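Local coordinates for protein putative aminooxidase (Propionibacterium acnes, PDB 2BA9) that isomerises polyunsaturated fatty acids to yield conjugated linoleic acid, with bound FAD as its probable cofactor, at residues E89-D94 with E353-P358; D284-K289 with I325-L330; S295-D300 with V310-H315. One frame throughout, in Å; residues are numbered along the deposited sequence.

Interaction 1: residues E89-D94 with E353-P358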
loop_
_atom_site.group_PDB
_atom_site.type_symbol
_atom_site.label_atom_id
_atom_site.label_comp_id
_atom_site.label_asym_id
_atom_site.label_seq_id
_atom_site.Cartn_x
_atom_site.Cartn_y
_atom_site.Cartn_z
ATOM N N GLU A 89 12.772 18.105 1.204
ATOM C CA GLU A 89 12.426 19.516 1.172
ATOM C C GLU A 89 11.048 19.664 0.513
ATOM O O GLU A 89 10.464 18.687 0.022
ATOM C CB GLU A 89 13.495 20.317 0.435
ATOM C CG GLU A 89 13.485 20.138 -1.074
ATOM C CD GLU A 89 14.733 20.679 -1.753
ATOM O OE1 GLU A 89 15.525 21.391 -1.101
ATOM O OE2 GLU A 89 14.922 20.377 -2.954
ATOM N N PHE A 90 10.544 20.891 0.508
ATOM C CA PHE A 90 9.237 21.178 -0.045
ATOM C C PHE A 90 9.361 22.181 -1.157
ATOM O O PHE A 90 10.061 23.178 -1.019
ATOM C CB PHE A 90 8.277 21.660 1.045
ATOM C CG PHE A 90 7.762 20.544 1.897
ATOM C CD1 PHE A 90 6.718 19.750 1.451
ATOM C CD2 PHE A 90 8.351 20.256 3.131
ATOM C CE1 PHE A 90 6.245 18.686 2.222
ATOM C CE2 PHE A 90 7.883 19.204 3.921
ATOM C CZ PHE A 90 6.831 18.412 3.460
ATOM N N LEU A 91 8.680 21.874 -2.262
ATOM C CA LEU A 91 8.745 22.618 -3.504
ATOM C C LEU A 91 7.355 23.077 -3.891
ATOM O O LEU A 91 6.380 22.374 -3.657
ATOM C CB LEU A 91 9.235 21.721 -4.651
ATOM C CG LEU A 91 10.596 21.046 -4.527
ATOM C CD1 LEU A 91 10.838 20.231 -5.769
ATOM C CD2 LEU A 91 11.692 22.085 -4.293
ATOM N N HIS A 92 7.284 24.249 -4.503
ATOM C CA HIS A 92 6.072 24.700 -5.166
ATOM C C HIS A 92 6.046 24.087 -6.559
ATOM O O HIS A 92 7.029 23.511 -7.031
ATOM C CB HIS A 92 6.003 26.235 -5.216
ATOM C CG HIS A 92 5.630 26.863 -3.909
ATOM N ND1 HIS A 92 4.403 26.664 -3.317
ATOM C CD2 HIS A 92 6.310 27.700 -3.092
ATOM C CE1 HIS A 92 4.351 27.335 -2.181
ATOM N NE2 HIS A 92 5.498 27.968 -2.017
ATOM N N GLU A 93 4.904 24.195 -7.219
ATOM C CA GLU A 93 4.756 23.598 -8.531
ATOM C C GLU A 93 5.683 24.208 -9.581
ATOM O O GLU A 93 5.877 23.605 -10.635
ATOM C CB GLU A 93 3.314 23.684 -9.004
ATOM C CG GLU A 93 2.801 25.081 -9.259
ATOM C CD GLU A 93 1.340 25.045 -9.567
ATOM O OE1 GLU A 93 0.933 25.578 -10.606
ATOM O OE2 GLU A 93 0.608 24.428 -8.776
ATOM N N ASP A 94 6.239 25.388 -9.293
ATOM C CA ASP A 94 7.227 26.032 -10.166
ATOM C C ASP A 94 8.680 25.746 -9.767
ATOM O O ASP A 94 9.609 26.337 -10.327
ATOM C CB ASP A 94 7.002 27.550 -10.189
ATOM C CG ASP A 94 7.389 28.226 -8.877
ATOM O OD1 ASP A 94 7.879 27.526 -7.955
ATOM O OD2 ASP A 94 7.187 29.462 -8.769
ATOM N N GLU A 353 12.357 19.238 -15.006
ATOM C CA GLU A 353 13.124 20.357 -15.550
ATOM C C GLU A 353 12.797 21.653 -14.805
ATOM O O GLU A 353 13.685 22.425 -14.411
ATOM C CB GLU A 353 12.855 20.515 -17.027
ATOM C CG GLU A 353 13.870 21.403 -17.705
ATOM C CD GLU A 353 13.538 21.622 -19.148
ATOM O OE1 GLU A 353 12.848 20.748 -19.722
ATOM O OE2 GLU A 353 13.978 22.661 -19.705
ATOM N N THR A 354 11.511 21.870 -14.597
ATOM C CA THR A 354 11.034 22.972 -13.775
ATOM C C THR A 354 11.654 22.976 -12.369
ATOM O O THR A 354 12.087 24.035 -11.873
ATOM C CB THR A 354 9.511 22.927 -13.721
ATOM O OG1 THR A 354 9.026 23.204 -15.045
ATOM C CG2 THR A 354 8.964 23.921 -12.712
ATOM N N PHE A 355 11.740 21.797 -11.761
ATOM C CA PHE A 355 12.342 21.647 -10.426
ATOM C C PHE A 355 13.868 21.858 -10.436
ATOM O O PHE A 355 14.472 22.019 -9.362
ATOM C CB PHE A 355 12.015 20.276 -9.787
ATOM C CG PHE A 355 10.533 19.959 -9.676
ATOM C CD1 PHE A 355 9.570 20.958 -9.636
ATOM C CD2 PHE A 355 10.112 18.638 -9.594
ATOM C CE1 PHE A 355 8.217 20.642 -9.520
ATOM C CE2 PHE A 355 8.758 18.311 -9.477
ATOM C CZ PHE A 355 7.811 19.318 -9.444
ATOM N N GLY A 356 14.480 21.846 -11.629
ATOM C CA GLY A 356 15.931 22.026 -11.780
ATOM C C GLY A 356 16.719 20.729 -11.745
ATOM O O GLY A 356 17.927 20.725 -11.518
ATOM N N HIS A 357 16.036 19.621 -11.998
ATOM C CA HIS A 357 16.657 18.303 -11.985
ATOM C C HIS A 357 16.267 17.584 -13.277
ATOM O O HIS A 357 15.555 16.582 -13.246
ATOM C CB HIS A 357 16.204 17.526 -10.746
ATOM C CG HIS A 357 16.390 18.270 -9.459
ATOM N ND1 HIS A 357 17.632 18.637 -8.981
ATOM C CD2 HIS A 357 15.488 18.715 -8.548
ATOM C CE1 HIS A 357 17.484 19.280 -7.836
ATOM N NE2 HIS A 357 16.193 19.337 -7.549
ATOM N N PRO A 358 16.688 18.138 -14.433
ATOM C CA PRO A 358 16.197 17.597 -15.704
ATOM C C PRO A 358 16.580 16.126 -16.009
ATOM O O PRO A 358 17.695 15.688 -15.708
ATOM C CB PRO A 358 16.753 18.565 -16.750
ATOM C CG PRO A 358 17.801 19.374 -16.065
ATOM C CD PRO A 358 17.545 19.322 -14.610
HETATM O O HOH W 1 15.318 21.101 -5.298
HETATM O O HOH W 2 11.632 26.781 -12.278
#
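D94 O and T354 O share one water, which lies 2.8 Å from D94 O and 2.8 Å from T354 O and donates a proton to each. Two carbonyl oxygens cannot bond one another, so a molecule with two protons to give is what joins D94 to the last turn of helix 341-355. T354 CG2, anti to the backbone N, packs 3.5 Å from D94 O, beside the water. The hydroxyl, on the other branch, bonds D350 O within its own helix.

The apolar part of the contact is a single pair. L91 CD1 sits over one face of the F355 ring, 4.2 Å from the ring centroid in a CH-pi contact, shifted toward the rim so that its nearest ring atom is F355 CG. At the edge of the same ring, near its plane, E93 O is 3.9 Å from F355 CE1, where a weakly positive aromatic C-H suits a carbonyl oxygen. V310 and Y313 of strand 310-315 also pack on F355.

A second water lies in the plane of the H357 ring at its edge, 3.0 Å from H357 NE2, and donates to E89 OE2. The histidine is brought here by a Schellman motif, in which G356 N bonds E353 O (3.0 Å) and G356 adopts a positive phi of 90°, a conformation that suits glycine. On the strand side, D300 receives bonds from H92 ND1 and E93 N, and E93 pairs with R303.

With no direct hydrogen bond between the segments, the chemistry implies a junction of one leucine-phenylalanine contact flanked by water bridges, in which the nearby E89 carboxylate may favour a protonated H357.

Interaction 2: residues D284-K289 with I325-L330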
loop_
_atom_site.group_PDB
_atom_site.type_symbol
_atom_site.label_atom_id
_atom_site.label_comp_id
_atom_site.label_asym_id
_atom_site.label_seq_id
_atom_site.Cartn_x
_atom_site.Cartn_y
_atom_site.Cartn_z
ATOM N N ASP A 284 8.518 6.426 -12.206
ATOM C CA ASP A 284 9.518 6.455 -13.250
ATOM C C ASP A 284 10.870 6.525 -12.580
ATOM O O ASP A 284 11.093 7.392 -11.731
ATOM C CB ASP A 284 9.332 7.678 -14.145
ATOM C CG ASP A 284 8.150 7.560 -15.054
ATOM O OD1 ASP A 284 8.374 7.312 -16.253
ATOM O OD2 ASP A 284 7.006 7.743 -14.587
ATOM N N ALA A 285 11.758 5.610 -12.960
ATOM C CA ALA A 285 13.137 5.590 -12.468
ATOM C C ALA A 285 13.987 6.379 -13.446
ATOM O O ALA A 285 14.064 6.018 -14.615
ATOM C CB ALA A 285 13.663 4.140 -12.312
ATOM N N CYS A 286 14.607 7.453 -12.951
ATOM C CA CYS A 286 15.253 8.470 -13.787
ATOM C C CYS A 286 16.749 8.617 -13.526
ATOM O O CYS A 286 17.177 8.589 -12.393
ATOM C CB CYS A 286 14.592 9.833 -13.552
ATOM S SG CYS A 286 12.821 9.905 -13.899
ATOM N N LEU A 287 17.528 8.738 -14.594
ATOM C CA LEU A 287 18.852 9.334 -14.543
ATOM C C LEU A 287 18.617 10.818 -14.751
ATOM O O LEU A 287 17.895 11.209 -15.658
ATOM C CB LEU A 287 19.768 8.769 -15.635
ATOM C CG LEU A 287 19.988 7.258 -15.561
ATOM C CD1 LEU A 287 20.977 6.753 -16.643
ATOM C CD2 LEU A 287 20.459 6.889 -14.178
ATOM N N VAL A 288 19.209 11.638 -13.891
ATOM C CA VAL A 288 18.998 13.077 -13.937
ATOM C C VAL A 288 20.329 13.796 -14.210
ATOM O O VAL A 288 21.403 13.314 -13.835
ATOM C CB VAL A 288 18.298 13.609 -12.611
ATOM C CG1 VAL A 288 16.921 12.955 -12.403
ATOM C CG2 VAL A 288 19.152 13.393 -11.377
ATOM N N LYS A 289 20.261 14.917 -14.918
ATOM C CA LYS A 289 21.350 15.894 -14.855
ATOM C C LYS A 289 20.938 16.905 -13.785
ATOM O O LYS A 289 19.733 17.152 -13.568
ATOM C CB LYS A 289 21.669 16.552 -16.212
ATOM C CG LYS A 289 20.469 16.816 -17.134
ATOM C CD LYS A 289 20.901 17.479 -18.440
ATOM C CE LYS A 289 19.748 17.534 -19.440
ATOM N NZ LYS A 289 19.502 16.216 -20.124
ATOM N N ILE A 325 16.862 8.313 -9.520
ATOM C CA ILE A 325 15.940 9.165 -8.790
ATOM C C ILE A 325 14.569 8.778 -9.308
ATOM O O ILE A 325 14.323 8.850 -10.515
ATOM C CB ILE A 325 16.179 10.662 -9.106
ATOM C CG1 ILE A 325 17.596 11.097 -8.695
ATOM C CG2 ILE A 325 15.108 11.516 -8.473
ATOM C CD1 ILE A 325 17.863 11.208 -7.196
ATOM N N THR A 326 13.688 8.325 -8.422
ATOM C CA THR A 326 12.363 7.897 -8.853
ATOM C C THR A 326 11.366 9.043 -8.632
ATOM O O THR A 326 11.491 9.826 -7.678
ATOM C CB THR A 326 11.889 6.581 -8.149
ATOM O OG1 THR A 326 12.069 6.681 -6.733
ATOM C CG2 THR A 326 12.653 5.363 -8.677
ATOM N N THR A 327 10.394 9.133 -9.535
ATOM C CA THR A 327 9.338 10.137 -9.483
ATOM C C THR A 327 8.002 9.442 -9.328
ATOM O O THR A 327 7.840 8.287 -9.756
ATOM C CB THR A 327 9.282 11.000 -10.771
ATOM O OG1 THR A 327 8.742 10.219 -11.842
ATOM C CG2 THR A 327 10.666 11.533 -11.155
ATOM N N TYR A 328 7.040 10.172 -8.755
ATOM C CA TYR A 328 5.730 9.630 -8.370
ATOM C C TYR A 328 4.606 10.578 -8.775
ATOM O O TYR A 328 4.611 11.747 -8.392
ATOM C CB TYR A 328 5.712 9.393 -6.856
ATOM C CG TYR A 328 6.864 8.511 -6.402
ATOM C CD1 TYR A 328 6.692 7.136 -6.212
ATOM C CD2 TYR A 328 8.133 9.047 -6.196
ATOM C CE1 TYR A 328 7.749 6.331 -5.841
ATOM C CE2 TYR A 328 9.194 8.252 -5.815
ATOM C CZ TYR A 328 8.995 6.890 -5.632
ATOM O OH TYR A 328 10.052 6.105 -5.258
ATOM N N LEU A 329 3.655 10.072 -9.553
ATOM C CA LEU A 329 2.456 10.834 -9.938
ATOM C C LEU A 329 1.248 9.915 -9.938
ATOM O O LEU A 329 1.378 8.673 -10.003
ATOM C CB LEU A 329 2.610 11.470 -11.331
ATOM C CG LEU A 329 2.879 10.531 -12.533
ATOM C CD1 LEU A 329 1.631 9.882 -13.082
ATOM C CD2 LEU A 329 3.628 11.244 -13.664
ATOM N N LEU A 330 0.069 10.520 -9.885
ATOM C CA LEU A 330 -1.180 9.765 -9.912
ATOM C C LEU A 330 -1.969 10.061 -11.188
ATOM O O LEU A 330 -2.038 11.211 -11.637
ATOM C CB LEU A 330 -2.042 10.089 -8.694
ATOM C CG LEU A 330 -1.883 9.187 -7.480
ATOM C CD1 LEU A 330 -2.646 9.823 -6.332
ATOM C CD2 LEU A 330 -2.368 7.773 -7.782
HETATM O O HOH W 3 6.350 9.146 -12.234
#
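The flat groups that meet between D284-C286 and I325-T327 are peptide units. D284 O and C286 O take T327 N (2.9 Å) and I325 N within their carbonyl planes, whereas C286 N reaches I325 O (2.8 Å) from 37° above the plane. With the bond from D284 N to T327 O, they make two antiparallel hydrogen-bonded pairs around the non-hydrogen-bonded pair A285-T326. There T326 CG2 lies 4.0 Å from the small A285 CB, and T326 OG1 hydrogen-bonds Y328 OH in its own strand.

On the face of D284, C286, I325 and T327, one water joins the two polar side chains: it lies 2.8 Å from D284 OD2, probably donating to the carboxylate, and 2.7 Å from T327 OG1, which stands between its own backbone N and carbonyl carbon (chi1 73°). T327 CG2 instead turns to C286 SG, 3.9 Å away. D284 OD1 lies close to E365 OE2, so one of these acids may be protonated. Farther along, the branched side chains of V288 and I325 cross at about a right angle, V288 CG2 meeting I325 CG1 at 3.9 Å.

Strands 359-373 and 310-315 flank the pair within the mixed sheet, V348 of helix 341-355 packs on D284 and T327, and Y328 touches FAD.

Interaction 3: residues S295-D300 with V310-H315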
loop_
_atom_site.group_PDB
_atom_site.type_symbol
_atom_site.label_atom_id
_atom_site.label_comp_id
_atom_site.label_asym_id
_atom_site.label_seq_id
_atom_site.Cartn_x
_atom_site.Cartn_y
_atom_site.Cartn_z
ATOM N N SER A 295 15.553 14.643 -1.176
ATOM C CA SER A 295 14.250 14.320 -1.807
ATOM C C SER A 295 13.337 15.555 -1.779
ATOM O O SER A 295 13.529 16.458 -0.988
ATOM C CB SER A 295 13.562 13.134 -1.115
ATOM O OG SER A 295 14.287 11.925 -1.293
ATOM N N GLY A 296 12.343 15.598 -2.648
ATOM C CA GLY A 296 11.443 16.751 -2.680
ATOM C C GLY A 296 9.978 16.392 -2.785
ATOM O O GLY A 296 9.615 15.496 -3.549
ATOM N N TYR A 297 9.150 17.100 -2.014
ATOM C CA TYR A 297 7.688 16.985 -2.061
ATOM C C TYR A 297 7.079 18.233 -2.692
ATOM O O TYR A 297 7.654 19.332 -2.636
ATOM C CB TYR A 297 7.093 16.819 -0.660
ATOM C CG TYR A 297 7.273 15.434 -0.055
ATOM C CD1 TYR A 297 6.193 14.584 0.146
ATOM C CD2 TYR A 297 8.533 14.986 0.312
ATOM C CE1 TYR A 297 6.380 13.313 0.717
ATOM C CE2 TYR A 297 8.726 13.741 0.863
ATOM C CZ TYR A 297 7.651 12.901 1.058
ATOM O OH TYR A 297 7.881 11.652 1.609
ATOM N N VAL A 298 5.904 18.052 -3.289
ATOM C CA VAL A 298 5.238 19.129 -4.015
ATOM C C VAL A 298 3.755 19.149 -3.674
ATOM O O VAL A 298 2.913 18.623 -4.437
ATOM C CB VAL A 298 5.467 19.035 -5.541
ATOM C CG1 VAL A 298 5.111 20.360 -6.234
ATOM C CG2 VAL A 298 6.901 18.692 -5.843
ATOM N N PRO A 299 3.423 19.730 -2.502
ATOM C CA PRO A 299 2.025 19.862 -2.094
ATOM C C PRO A 299 1.159 20.495 -3.167
ATOM O O PRO A 299 0.053 20.043 -3.398
ATOM C CB PRO A 299 2.106 20.757 -0.857
ATOM C CG PRO A 299 3.472 20.487 -0.307
ATOM C CD PRO A 299 4.349 20.256 -1.474
ATOM N N ASP A 300 1.672 21.521 -3.835
ATOM C CA ASP A 300 0.957 22.136 -4.956
ATOM C C ASP A 300 0.402 21.103 -5.934
ATOM O O ASP A 300 -0.714 21.273 -6.441
ATOM C CB ASP A 300 1.861 23.121 -5.726
ATOM C CG ASP A 300 2.010 24.453 -5.021
ATOM O OD1 ASP A 300 1.259 24.741 -4.053
ATOM O OD2 ASP A 300 2.885 25.227 -5.440
ATOM N N VAL A 310 4.055 15.377 -11.032
ATOM C CA VAL A 310 4.925 14.774 -10.019
ATOM C C VAL A 310 4.656 15.400 -8.649
ATOM O O VAL A 310 4.757 16.613 -8.484
ATOM C CB VAL A 310 6.411 14.971 -10.354
ATOM C CG1 VAL A 310 7.296 14.478 -9.199
ATOM C CG2 VAL A 310 6.779 14.265 -11.658
ATOM N N MET A 311 4.351 14.549 -7.673
ATOM C CA MET A 311 4.036 14.981 -6.317
ATOM C C MET A 311 5.225 14.870 -5.361
ATOM O O MET A 311 5.249 15.508 -4.321
ATOM C CB MET A 311 2.881 14.154 -5.773
ATOM C CG MET A 311 1.668 14.150 -6.680
ATOM S SD MET A 311 0.324 13.230 -5.927
ATOM C CE MET A 311 0.867 11.549 -6.210
ATOM N N VAL A 312 6.196 14.044 -5.728
ATOM C CA VAL A 312 7.356 13.785 -4.898
ATOM C C VAL A 312 8.377 13.041 -5.737
ATOM O O VAL A 312 8.027 12.359 -6.708
ATOM C CB VAL A 312 7.002 12.955 -3.635
ATOM C CG1 VAL A 312 6.346 11.641 -4.023
ATOM C CG2 VAL A 312 8.250 12.702 -2.768
ATOM N N TYR A 313 9.650 13.220 -5.393
ATOM C CA TYR A 313 10.710 12.410 -5.982
ATOM C C TYR A 313 11.656 11.962 -4.894
ATOM O O TYR A 313 11.811 12.639 -3.887
ATOM C CB TYR A 313 11.439 13.138 -7.113
ATOM C CG TYR A 313 12.043 14.469 -6.751
ATOM C CD1 TYR A 313 13.284 14.554 -6.121
ATOM C CD2 TYR A 313 11.387 15.652 -7.063
ATOM C CE1 TYR A 313 13.833 15.784 -5.802
ATOM C CE2 TYR A 313 11.925 16.876 -6.746
ATOM C CZ TYR A 313 13.152 16.949 -6.120
ATOM O OH TYR A 313 13.686 18.198 -5.808
ATOM N N TYR A 314 12.272 10.810 -5.121
ATOM C CA TYR A 314 13.104 10.140 -4.133
ATOM C C TYR A 314 14.599 10.172 -4.464
ATOM O O TYR A 314 15.031 9.617 -5.480
ATOM C CB TYR A 314 12.609 8.700 -4.006
ATOM C CG TYR A 314 13.369 7.795 -3.068
ATOM C CD1 TYR A 314 13.924 8.264 -1.886
ATOM C CD2 TYR A 314 13.488 6.451 -3.358
ATOM C CE1 TYR A 314 14.613 7.410 -1.033
ATOM C CE2 TYR A 314 14.155 5.599 -2.530
ATOM C CZ TYR A 314 14.724 6.074 -1.367
ATOM O OH TYR A 314 15.370 5.196 -0.547
ATOM N N HIS A 315 15.358 10.836 -3.587
ATOM C CA HIS A 315 16.824 10.868 -3.576
ATOM C C HIS A 315 17.367 9.757 -2.661
ATOM O O HIS A 315 17.292 9.860 -1.446
ATOM C CB HIS A 315 17.280 12.258 -3.072
ATOM C CG HIS A 315 18.768 12.483 -3.071
ATOM N ND1 HIS A 315 19.510 12.533 -1.910
ATOM C CD2 HIS A 315 19.639 12.727 -4.080
ATOM C CE1 HIS A 315 20.777 12.778 -2.203
ATOM N NE2 HIS A 315 20.884 12.898 -3.515
HETATM O O HOH W 4 15.718 11.090 1.029
#
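Hydrogen bonds join S295-V298 to M311-H315, and the first uses a side chain: H315 N donates to S295 OG at 2.8 Å, nearly straight at 163°. A small hydroxyl suits this place, because it accepts an amide proton where the backbone oxygen of S295 serves strand 88-91 instead. A water bonded to S295 OG probably also donates to H315 O. Next come the two bonds of the antiparallel pair G296-Y313, of which Y313 N to G296 O is the shorter (2.9 Å) and G296 N to Y313 O the longer (3.3 Å). Beyond Y297, V298 N donates to M311 O (2.8 Å). V312 CA also brings a C-H to G296 O, 3.1 Å away.

Two CH-pi contacts lie on opposite faces of the sheet. V312 CG2 stands over the centre of the Y297 ring, 3.7 Å from its centroid and 5° off the normal, the two side chains lying side by side. Y313 CG stands between its backbone N and carbonyl carbon (chi1 56°), and G296 CA lies over one face of the ring, 4.1 Å from its centroid; glycine, lacking a side chain, lets the ring come so near.

Y297 OH bonds a dodecaethylene glycol, probably from the crystallisation liquor but perhaps marking a pocket. Strand 88-91 borders 295-297, strand 325-330 borders 310-315, and helix 166-170 packs on Y297, M311 and V312.

Overall arrangement
From the N terminus, 89-94 comes first, and its partner 353-358 comes last, so interaction 1 closes the longest loop. Inside it, 284-289 and 325-330 close interaction 2, and inside that, 295-300 and 310-315 close the short loop of interaction 3; the three nest and none cross. In the mixed sheet the order differs from that of the chain: 97-98, 88-91, 295-297, 310-315, 325-330, 277-288, 359-373. Backbone bonds such as L91 N to Y297 O and Y314 N to T326 O therefore join the contacts edge to edge. Interaction 1 brings helix 341-355 against the sheet, and P358 O probably accepts a bond from K289 N, just before strand 359-373 begins.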